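Local coordinates for protein acetyl-CoA C-acetyltransferase (Syntrophomonas wolfei subsp. wolfei, PDB 7N7Z) that probably catalyses the reversible thiolase reaction in which two acetyl-CoA molecules are condensed to acetoacetyl-CoA and free coenzyme A, at residues N31-I42 and P69-V77; D53-L61 and S94-N105. All coordinates share one frame; numbering follows the deposited sequence.

How the interactions relate
The two contacts lie on opposite faces of the part of this thiolase-fold sheet that holds strands 84-89, 54-58 and 113-121, their centres about 13 Å apart. In interaction 1, helices 30-45 and 69-76 pack together on one face; in interaction 2, helix 94-107 covers strand 54-58 from the other. That strand joins them: Val56 and Ala58 point to helix 94-107, whereas Ile55 points to helix 69-76, its CG2 lying 3.3 Å from Pro70 O. Interaction 2 is the one near the predicted active site. The side chain of Ser94 is about 7 Å from that of Cys92, and that of Cys60 about 8 Å from that of His358. Interaction 1 lies away from these residues.

Interaction 1 of 2, residues N31-I42 and P69-V77; sequences NDLAIIAANAAI and PPRIIGMKV
Ile73 of helix 69-76 packs into the side of helix 30-45 formed by Asn31, Ala34 and Ile35. The two helices run in roughly the same direction, their axes approaching to 9.4 Å at a crossing angle of -45°, and Ala38 of the first and Pro69 of the second rest on strands of the central sheet. CB of Ile73 stands back, and its two branches make the contact. With CG1 anti to the carbonyl carbon (chi1 -66°), the longer branch runs past the start of segment 31-42, CG1 lying 3.8 Å from Asn31 O. Its tip, CD1, presses on Ala34 CB at 3.3 Å, tighter than a usual carbon contact, and also approaches Asn31 OD1. The short branch, CG2, lies 4.0 Å from both Ala34 CB and Ile35 CG1. One turn on, Val77 divides its methyls: CG1 packs near Ala38 and Ile35, while CG2 meets Ile42 CD1 at 3.8 Å. Outward, the Ile35 CD1 methyl lies against the aliphatic part of Lys76, 3.5 Å from its CD. Polar groups border this apolar seam. Asn31 OD1 touches Pro69 CB at 3.2 Å, the carbon lying beside the amide, not over its face, while ND2 is hydrogen-bonded to Asn65 O. Asn39 places OD1 3.3 Å from Val77 CB, and two waters link its amide to the end of helix 69-76. One water donates to both Asn39 OD1 and Val77 O; the other accepts from Asn39 ND2 and donates to Lys76 O. With oxygen and nitrogen in different roles, the waters would probably favour this orientation of the amide. The chemistry is thus that of a hydrocarbon interior with a hydrated margin: methyls join the helices, and water satisfies the carbonyls where the second ends.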
loop_
_atom_site.group_PDB
_atom_site.type_symbol
_atom_site.label_atom_id
_atom_site.label_comp_id
_atom_site.label_asym_id
_atom_site.label_seq_id
_atom_site.Cartn_x
_atom_site.Cartn_y
_atom_site.Cartn_z
ATOM N N ASN B 31 5.022 -21.628 6.120
ATOM C CA ASN B 31 4.506 -22.948 5.775
ATOM C C ASN B 31 5.621 -23.919 5.408
ATOM O O ASN B 31 5.519 -25.116 5.697
ATOM C CB ASN B 31 3.506 -22.837 4.624
ATOM C CG ASN B 31 2.263 -22.067 5.009
ATOM O OD1 ASN B 31 2.047 -21.763 6.183
ATOM N ND2 ASN B 31 1.435 -21.743 4.021
ATOM N N ASP B 32 6.688 -23.431 4.774
ATOM C CA ASP B 32 7.774 -24.319 4.374
ATOM C C ASP B 32 8.668 -24.687 5.552
ATOM O O ASP B 32 9.258 -25.775 5.558
ATOM C CB ASP B 32 8.584 -23.670 3.254
ATOM C CG ASP B 32 7.709 -23.207 2.102
ATOM O OD1 ASP B 32 6.911 -24.027 1.597
ATOM O OD2 ASP B 32 7.815 -22.029 1.703
ATOM N N LEU B 33 8.780 -23.809 6.551
ATOM C CA LEU B 33 9.419 -24.205 7.802
ATOM C C LEU B 33 8.573 -25.237 8.538
ATOM O O LEU B 33 9.104 -26.207 9.089
ATOM C CB LEU B 33 9.647 -22.986 8.695
ATOM C CG LEU B 33 10.782 -22.030 8.323
ATOM C CD1 LEU B 33 10.594 -20.700 9.037
ATOM C CD2 LEU B 33 12.139 -22.627 8.656
ATOM N N ALA B 34 7.253 -25.034 8.560
ATOM C CA ALA B 34 6.365 -25.993 9.205
ATOM C C ALA B 34 6.472 -27.366 8.556
ATOM O O ALA B 34 6.451 -28.392 9.246
ATOM C CB ALA B 34 4.923 -25.487 9.151
ATOM N N ILE B 35 6.588 -27.406 7.227
ATOM C CA ILE B 35 6.677 -28.684 6.527
ATOM C C ILE B 35 7.951 -29.420 6.921
ATOM O O ILE B 35 7.942 -30.640 7.127
ATOM C CB ILE B 35 6.597 -28.461 5.005
ATOM C CG1 ILE B 35 5.142 -28.245 4.582
ATOM C CG2 ILE B 35 7.198 -29.641 4.252
ATOM C CD1 ILE B 35 4.993 -27.526 3.267
ATOM N N ILE B 36 9.064 -28.695 7.033
ATOM C CA ILE B 36 10.327 -29.330 7.398
ATOM C C ILE B 36 10.252 -29.882 8.816
ATOM O O ILE B 36 10.644 -31.025 9.077
ATOM C CB ILE B 36 11.493 -28.337 7.235
ATOM C CG1 ILE B 36 11.721 -28.031 5.753
ATOM C CG2 ILE B 36 12.764 -28.900 7.865
ATOM C CD1 ILE B 36 12.604 -26.826 5.498
ATOM N N ALA B 37 9.736 -29.082 9.752
ATOM C CA ALA B 37 9.618 -29.544 11.132
ATOM C C ALA B 37 8.620 -30.690 11.246
ATOM O O ALA B 37 8.852 -31.649 11.994
ATOM C CB ALA B 37 9.205 -28.385 12.038
ATOM N N ALA B 38 7.506 -30.609 10.515
ATOM C CA ALA B 38 6.499 -31.663 10.584
ATOM C C ALA B 38 7.038 -32.977 10.035
ATOM O O ALA B 38 6.839 -34.038 10.637
ATOM C CB ALA B 38 5.242 -31.239 9.825
ATOM N N ASN B 39 7.716 -32.928 8.884
ATOM C CA ASN B 39 8.287 -34.144 8.315
ATOM C C ASN B 39 9.300 -34.769 9.265
ATOM O O ASN B 39 9.349 -35.995 9.415
ATOM C CB ASN B 39 8.936 -33.836 6.966
ATOM C CG ASN B 39 7.931 -33.793 5.834
ATOM O OD1 ASN B 39 6.959 -34.550 5.819
ATOM N ND2 ASN B 39 8.160 -32.902 4.876
ATOM N N ALA B 40 10.116 -33.938 9.917
ATOM C CA ALA B 40 11.089 -34.455 10.871
ATOM C C ALA B 40 10.399 -35.193 12.009
ATOM O O ALA B 40 10.770 -36.321 12.349
ATOM C CB ALA B 40 11.948 -33.312 11.412
ATOM N N ALA B 41 9.384 -34.569 12.610
ATOM C CA ALA B 41 8.674 -35.218 13.707
ATOM C C ALA B 41 8.013 -36.512 13.247
ATOM O O ALA B 41 8.038 -37.518 13.965
ATOM C CB ALA B 41 7.637 -34.262 14.294
ATOM N N ILE B 42 7.426 -36.508 12.048
ATOM C CA ILE B 42 6.728 -37.694 11.558
ATOM C C ILE B 42 7.714 -38.831 11.320
ATOM O O ILE B 42 7.473 -39.977 11.720
ATOM C CB ILE B 42 5.933 -37.364 10.282
ATOM C CG1 ILE B 42 4.737 -36.469 10.626
ATOM C CG2 ILE B 42 5.471 -38.648 9.600
ATOM C CD1 ILE B 42 4.010 -35.916 9.416
ATOM N N PRO B 69 -3.346 -22.562 6.443
ATOM C CA PRO B 69 -2.011 -23.114 6.175
ATOM C C PRO B 69 -1.837 -24.511 6.746
ATOM O O PRO B 69 -1.221 -25.371 6.098
ATOM C CB PRO B 69 -1.071 -22.109 6.857
ATOM C CG PRO B 69 -1.828 -20.819 6.834
ATOM C CD PRO B 69 -3.283 -21.190 6.982
ATOM N N PRO B 70 -2.339 -24.787 7.956
ATOM C CA PRO B 70 -2.166 -26.144 8.504
ATOM C C PRO B 70 -2.713 -27.235 7.599
ATOM O O PRO B 70 -2.149 -28.336 7.563
ATOM C CB PRO B 70 -2.915 -26.082 9.843
ATOM C CG PRO B 70 -2.876 -24.641 10.223
ATOM C CD PRO B 70 -3.000 -23.893 8.926
ATOM N N ARG B 71 -3.797 -26.968 6.867
ATOM C CA ARG B 71 -4.276 -27.942 5.890
ATOM C C ARG B 71 -3.295 -28.071 4.732
ATOM O O ARG B 71 -3.080 -29.172 4.212
ATOM C CB ARG B 71 -5.665 -27.542 5.388
ATOM C CG ARG B 71 -6.220 -28.429 4.273
ATOM C CD ARG B 71 -6.444 -29.870 4.728
ATOM N NE ARG B 71 -7.309 -30.594 3.801
ATOM C CZ ARG B 71 -7.841 -31.786 4.036
ATOM N NH1 ARG B 71 -7.607 -32.440 5.164
ATOM N NH2 ARG B 71 -8.630 -32.336 3.118
ATOM N N ILE B 72 -2.690 -26.957 4.313
ATOM C CA ILE B 72 -1.645 -27.025 3.296
ATOM C C ILE B 72 -0.459 -27.821 3.819
ATOM O O ILE B 72 0.096 -28.676 3.118
ATOM C CB ILE B 72 -1.222 -25.608 2.864
ATOM C CG1 ILE B 72 -2.369 -24.901 2.139
ATOM C CG2 ILE B 72 0.016 -25.673 1.975
ATOM C CD1 ILE B 72 -2.178 -23.398 2.015
ATOM N N ILE B 73 -0.052 -27.555 5.063
ATOM C CA ILE B 73 1.107 -28.232 5.633
ATOM C C ILE B 73 0.825 -29.720 5.805
ATOM O O ILE B 73 1.696 -30.563 5.560
ATOM C CB ILE B 73 1.501 -27.570 6.966
ATOM C CG1 ILE B 73 1.990 -26.138 6.729
ATOM C CG2 ILE B 73 2.578 -28.384 7.671
ATOM C CD1 ILE B 73 1.879 -25.247 7.947
ATOM N N GLY B 74 -0.394 -30.068 6.221
ATOM C CA GLY B 74 -0.713 -31.470 6.441
ATOM C C GLY B 74 -0.735 -32.271 5.153
ATOM O O GLY B 74 -0.186 -33.375 5.083
ATOM N N MET B 75 -1.372 -31.727 4.114
ATOM C CA MET B 75 -1.432 -32.432 2.840
ATOM C C MET B 75 -0.046 -32.612 2.235
ATOM O O MET B 75 0.226 -33.636 1.599
ATOM C CB MET B 75 -2.340 -31.681 1.866
ATOM C CG MET B 75 -3.802 -31.636 2.281
ATOM S SD MET B 75 -4.543 -33.271 2.460
ATOM C CE MET B 75 -4.391 -33.518 4.229
ATOM N N LYS B 76 0.845 -31.636 2.425
ATOM C CA LYS B 76 2.163 -31.712 1.808
ATOM C C LYS B 76 3.077 -32.693 2.529
ATOM O O LYS B 76 3.990 -33.252 1.907
ATOM C CB LYS B 76 2.801 -30.325 1.770
ATOM C CG LYS B 76 2.402 -29.517 0.550
ATOM C CD LYS B 76 2.596 -28.030 0.772
ATOM C CE LYS B 76 2.332 -27.242 -0.500
ATOM N NZ LYS B 76 3.468 -26.341 -0.838
ATOM N N VAL B 77 2.856 -32.918 3.828
ATOM C CA VAL B 77 3.585 -33.960 4.541
ATOM C C VAL B 77 2.864 -35.301 4.487
ATOM O O VAL B 77 3.310 -36.263 5.126
ATOM C CB VAL B 77 3.849 -33.549 6.005
ATOM C CG1 VAL B 77 4.541 -32.190 6.047
ATOM C CG2 VAL B 77 2.566 -33.534 6.814
HETATM O O HOH W 1 5.678 -36.910 6.139
HETATM O O HOH W 2 6.822 -32.656 1.941
#

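Interaction 2 of 2, residues D53-L61 and S94-N105; sequences DEIVGATCL and SGMRATEIACQN
Val56 and Ala58 of strand 54-58 face Ala98 and Ala102 of helix 94-107, the connecting helix of a right-handed beta-alpha-beta crossover from strand 84-89 to strand 113-121. Strand and helix run nearly antiparallel, at 163°. The apolar packing is close because the helix presents small residues. Val56 divides its methyls between two turns of the helix: CG1, anti to the backbone N (chi1 -173°), lies 3.7 Å from Ala98 CB and touches Ile101, while CG2 meets Ala102 CB at 3.8 Å. Toward the C-terminal end of the helix segment, polar side chains lie side by side without bonding to each other. The Glu54 carboxylate and Asn105 amide planes stand 84° apart, with Glu54 OE2 3.7 Å from Asn105 CB. Glu54 OE2 is hydrogen-bonded to Ser114 OG, and OE1 forms a salt bridge with Arg97 of the second subunit. Ile101 O accepts Asn105 N and, from the opposite face of its plane, Asn105 ND2 at 3.2 Å. Replacing Asn105 by an alanine would probably cost Ile101 O this second donor and open a gap beside the Glu54 carboxylate. Nearer the predicted catalytic Cys92, the methyl of Ala58 sits against the helix backbone, its CB 3.4 Å from Ser94 O.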
loop_
_atom_site.group_PDB
_atom_site.type_symbol
_atom_site.label_atom_id
_atom_site.label_comp_id
_atom_site.label_asym_id
_atom_site.label_seq_id
_atom_site.Cartn_x
_atom_site.Cartn_y
_atom_site.Cartn_z
ATOM N N ASP B 53 -4.612 -38.523 12.057
ATOM C CA ASP B 53 -6.031 -38.187 12.041
ATOM C C ASP B 53 -6.284 -36.703 11.812
ATOM O O ASP B 53 -7.347 -36.336 11.297
ATOM C CB ASP B 53 -6.684 -38.618 13.356
ATOM C CG ASP B 53 -6.767 -40.123 13.496
ATOM O OD1 ASP B 53 -7.186 -40.785 12.524
ATOM O OD2 ASP B 53 -6.412 -40.643 14.576
ATOM N N GLU B 54 -5.346 -35.838 12.184
ATOM C CA GLU B 54 -5.567 -34.404 12.074
ATOM C C GLU B 54 -4.232 -33.684 12.162
ATOM O O GLU B 54 -3.200 -34.277 12.483
ATOM C CB GLU B 54 -6.514 -33.900 13.172
ATOM C CG GLU B 54 -5.896 -33.911 14.572
ATOM C CD GLU B 54 -6.795 -33.285 15.621
ATOM O OE1 GLU B 54 -7.698 -32.509 15.247
ATOM O OE2 GLU B 54 -6.593 -33.564 16.821
ATOM N N ILE B 55 -4.275 -32.387 11.876
ATOM C CA ILE B 55 -3.189 -31.469 12.190
ATOM C C ILE B 55 -3.791 -30.286 12.932
ATOM O O ILE B 55 -4.791 -29.711 12.486
ATOM C CB ILE B 55 -2.435 -30.993 10.933
ATOM C CG1 ILE B 55 -1.286 -30.061 11.334
ATOM C CG2 ILE B 55 -3.380 -30.294 9.967
ATOM C CD1 ILE B 55 -0.437 -29.592 10.175
ATOM N N VAL B 56 -3.203 -29.943 14.072
ATOM C CA VAL B 56 -3.541 -28.731 14.808
ATOM C C VAL B 56 -2.358 -27.787 14.655
ATOM O O VAL B 56 -1.294 -28.005 15.249
ATOM C CB VAL B 56 -3.847 -29.019 16.283
ATOM C CG1 VAL B 56 -4.361 -27.764 16.970
ATOM C CG2 VAL B 56 -4.860 -30.149 16.403
ATOM N N GLY B 57 -2.534 -26.746 13.844
ATOM C CA GLY B 57 -1.456 -25.833 13.512
ATOM C C GLY B 57 -1.500 -24.589 14.380
ATOM O O GLY B 57 -2.548 -23.957 14.529
ATOM N N ALA B 58 -0.347 -24.245 14.943
ATOM C CA ALA B 58 -0.200 -23.064 15.778
ATOM C C ALA B 58 0.595 -21.998 15.039
ATOM O O ALA B 58 1.596 -22.299 14.381
ATOM C CB ALA B 58 0.494 -23.409 17.097
ATOM N N THR B 59 0.136 -20.755 15.145
ATOM C CA THR B 59 0.834 -19.602 14.595
ATOM C C THR B 59 0.141 -18.349 15.101
ATOM O O THR B 59 -1.069 -18.356 15.346
ATOM C CB THR B 59 0.854 -19.615 13.061
ATOM O OG1 THR B 59 1.876 -18.725 12.590
ATOM C CG2 THR B 59 -0.491 -19.174 12.497
ATOM N N CYS B 60 0.916 -17.277 15.257
ATOM C CA CYS B 60 0.352 -16.029 15.756
ATOM C C CYS B 60 -0.096 -15.109 14.624
ATOM O O CYS B 60 -1.135 -14.452 14.745
ATOM C CB CYS B 60 1.366 -15.316 16.657
ATOM S SG CYS B 60 0.864 -13.665 17.222
ATOM N N LEU B 61 0.649 -15.055 13.517
ATOM C CA LEU B 61 0.341 -14.166 12.394
ATOM C C LEU B 61 0.041 -15.004 11.150
ATOM O O LEU B 61 0.943 -15.392 10.401
ATOM C CB LEU B 61 1.485 -13.168 12.143
ATOM C CG LEU B 61 1.463 -11.876 12.971
ATOM C CD1 LEU B 61 0.325 -10.959 12.548
ATOM C CD2 LEU B 61 1.362 -12.167 14.454
ATOM N N SER B 94 0.725 -20.227 21.615
ATOM C CA SER B 94 0.005 -20.843 20.507
ATOM C C SER B 94 0.360 -22.320 20.375
ATOM O O SER B 94 -0.523 -23.182 20.300
ATOM C CB SER B 94 0.323 -20.094 19.213
ATOM O OG SER B 94 -0.523 -18.970 19.056
ATOM N N GLY B 95 1.658 -22.628 20.353
ATOM C CA GLY B 95 2.080 -24.010 20.204
ATOM C C GLY B 95 1.662 -24.891 21.362
ATOM O O GLY B 95 1.422 -26.088 21.181
ATOM N N MET B 96 1.564 -24.320 22.564
ATOM C CA MET B 96 1.156 -25.092 23.731
ATOM C C MET B 96 -0.356 -25.297 23.771
ATOM O O MET B 96 -0.826 -26.297 24.326
ATOM C CB MET B 96 1.649 -24.395 25.004
ATOM C CG MET B 96 1.235 -25.079 26.304
ATOM S SD MET B 96 2.345 -24.905 27.731
ATOM C CE MET B 96 3.964 -25.194 27.017
ATOM N N ARG B 97 -1.129 -24.377 23.181
ATOM C CA ARG B 97 -2.574 -24.568 23.088
ATOM C C ARG B 97 -2.933 -25.539 21.970
ATOM O O ARG B 97 -3.862 -26.341 22.116
ATOM C CB ARG B 97 -3.281 -23.226 22.870
ATOM C CG ARG B 97 -4.804 -23.286 23.017
ATOM C CD ARG B 97 -5.229 -23.671 24.435
ATOM N NE ARG B 97 -6.670 -23.867 24.557
ATOM C CZ ARG B 97 -7.530 -22.934 24.947
ATOM N NH1 ARG B 97 -7.136 -21.704 25.235
ATOM N NH2 ARG B 97 -8.820 -23.244 25.049
ATOM N N ALA B 98 -2.216 -25.476 20.844
ATOM C CA ALA B 98 -2.368 -26.503 19.819
ATOM C C ALA B 98 -2.105 -27.885 20.401
ATOM O O ALA B 98 -2.806 -28.850 20.076
ATOM C CB ALA B 98 -1.422 -26.227 18.650
ATOM N N THR B 99 -1.097 -27.993 21.268
ATOM C CA THR B 99 -0.811 -29.265 21.920
ATOM C C THR B 99 -1.992 -29.727 22.762
ATOM O O THR B 99 -2.367 -30.905 22.726
ATOM C CB THR B 99 0.445 -29.134 22.782
ATOM O OG1 THR B 99 1.573 -28.854 21.943
ATOM C CG2 THR B 99 0.702 -30.414 23.565
ATOM N N GLU B 100 -2.596 -28.813 23.525
ATOM C CA GLU B 100 -3.738 -29.182 24.355
ATOM C C GLU B 100 -4.916 -29.629 23.500
ATOM O O GLU B 100 -5.510 -30.687 23.742
ATOM C CB GLU B 100 -4.139 -28.006 25.247
ATOM C CG GLU B 100 -5.049 -28.402 26.399
ATOM C CD GLU B 100 -5.525 -27.215 27.216
ATOM O OE1 GLU B 100 -5.560 -27.326 28.460
ATOM O OE2 GLU B 100 -5.872 -26.174 26.617
ATOM N N ILE B 101 -5.274 -28.829 22.493
ATOM C CA ILE B 101 -6.420 -29.159 21.648
ATOM C C ILE B 101 -6.260 -30.557 21.064
ATOM O O ILE B 101 -7.194 -31.368 21.073
ATOM C CB ILE B 101 -6.592 -28.104 20.540
ATOM C CG1 ILE B 101 -7.037 -26.769 21.141
ATOM C CG2 ILE B 101 -7.600 -28.583 19.501
ATOM C CD1 ILE B 101 -6.811 -25.581 20.226
ATOM N N ALA B 102 -5.069 -30.858 20.543
ATOM C CA ALA B 102 -4.826 -32.177 19.971
ATOM C C ALA B 102 -4.881 -33.262 21.039
ATOM O O ALA B 102 -5.495 -34.315 20.832
ATOM C CB ALA B 102 -3.473 -32.199 19.262
ATOM N N CYS B 103 -4.250 -33.023 22.188
ATOM C CA CYS B 103 -4.204 -34.046 23.227
ATOM C C CYS B 103 -5.595 -34.335 23.778
ATOM O O CYS B 103 -5.951 -35.498 24.001
ATOM C CB CYS B 103 -3.257 -33.608 24.343
ATOM S SG CYS B 103 -1.500 -33.686 23.887
ATOM N N GLN B 104 -6.397 -33.292 24.000
ATOM C CA GLN B 104 -7.747 -33.508 24.510
ATOM C C GLN B 104 -8.619 -34.221 23.486
ATOM O O GLN B 104 -9.514 -34.986 23.862
ATOM C CB GLN B 104 -8.372 -32.176 24.923
ATOM C CG GLN B 104 -7.719 -31.569 26.160
ATOM C CD GLN B 104 -8.378 -30.283 26.634
ATOM O OE1 GLN B 104 -8.183 -29.867 27.776
ATOM N NE2 GLN B 104 -9.154 -29.645 25.761
ATOM N N ASN B 105 -8.375 -33.992 22.193
ATOM C CA ASN B 105 -9.041 -34.794 21.172
ATOM C C ASN B 105 -8.658 -36.263 21.304
ATOM O O ASN B 105 -9.498 -37.152 21.131
ATOM C CB ASN B 105 -8.687 -34.272 19.780
ATOM C CG ASN B 105 -9.778 -33.401 19.187
ATOM O OD1 ASN B 105 -10.905 -33.850 18.978
ATOM N ND2 ASN B 105 -9.446 -32.147 18.912
#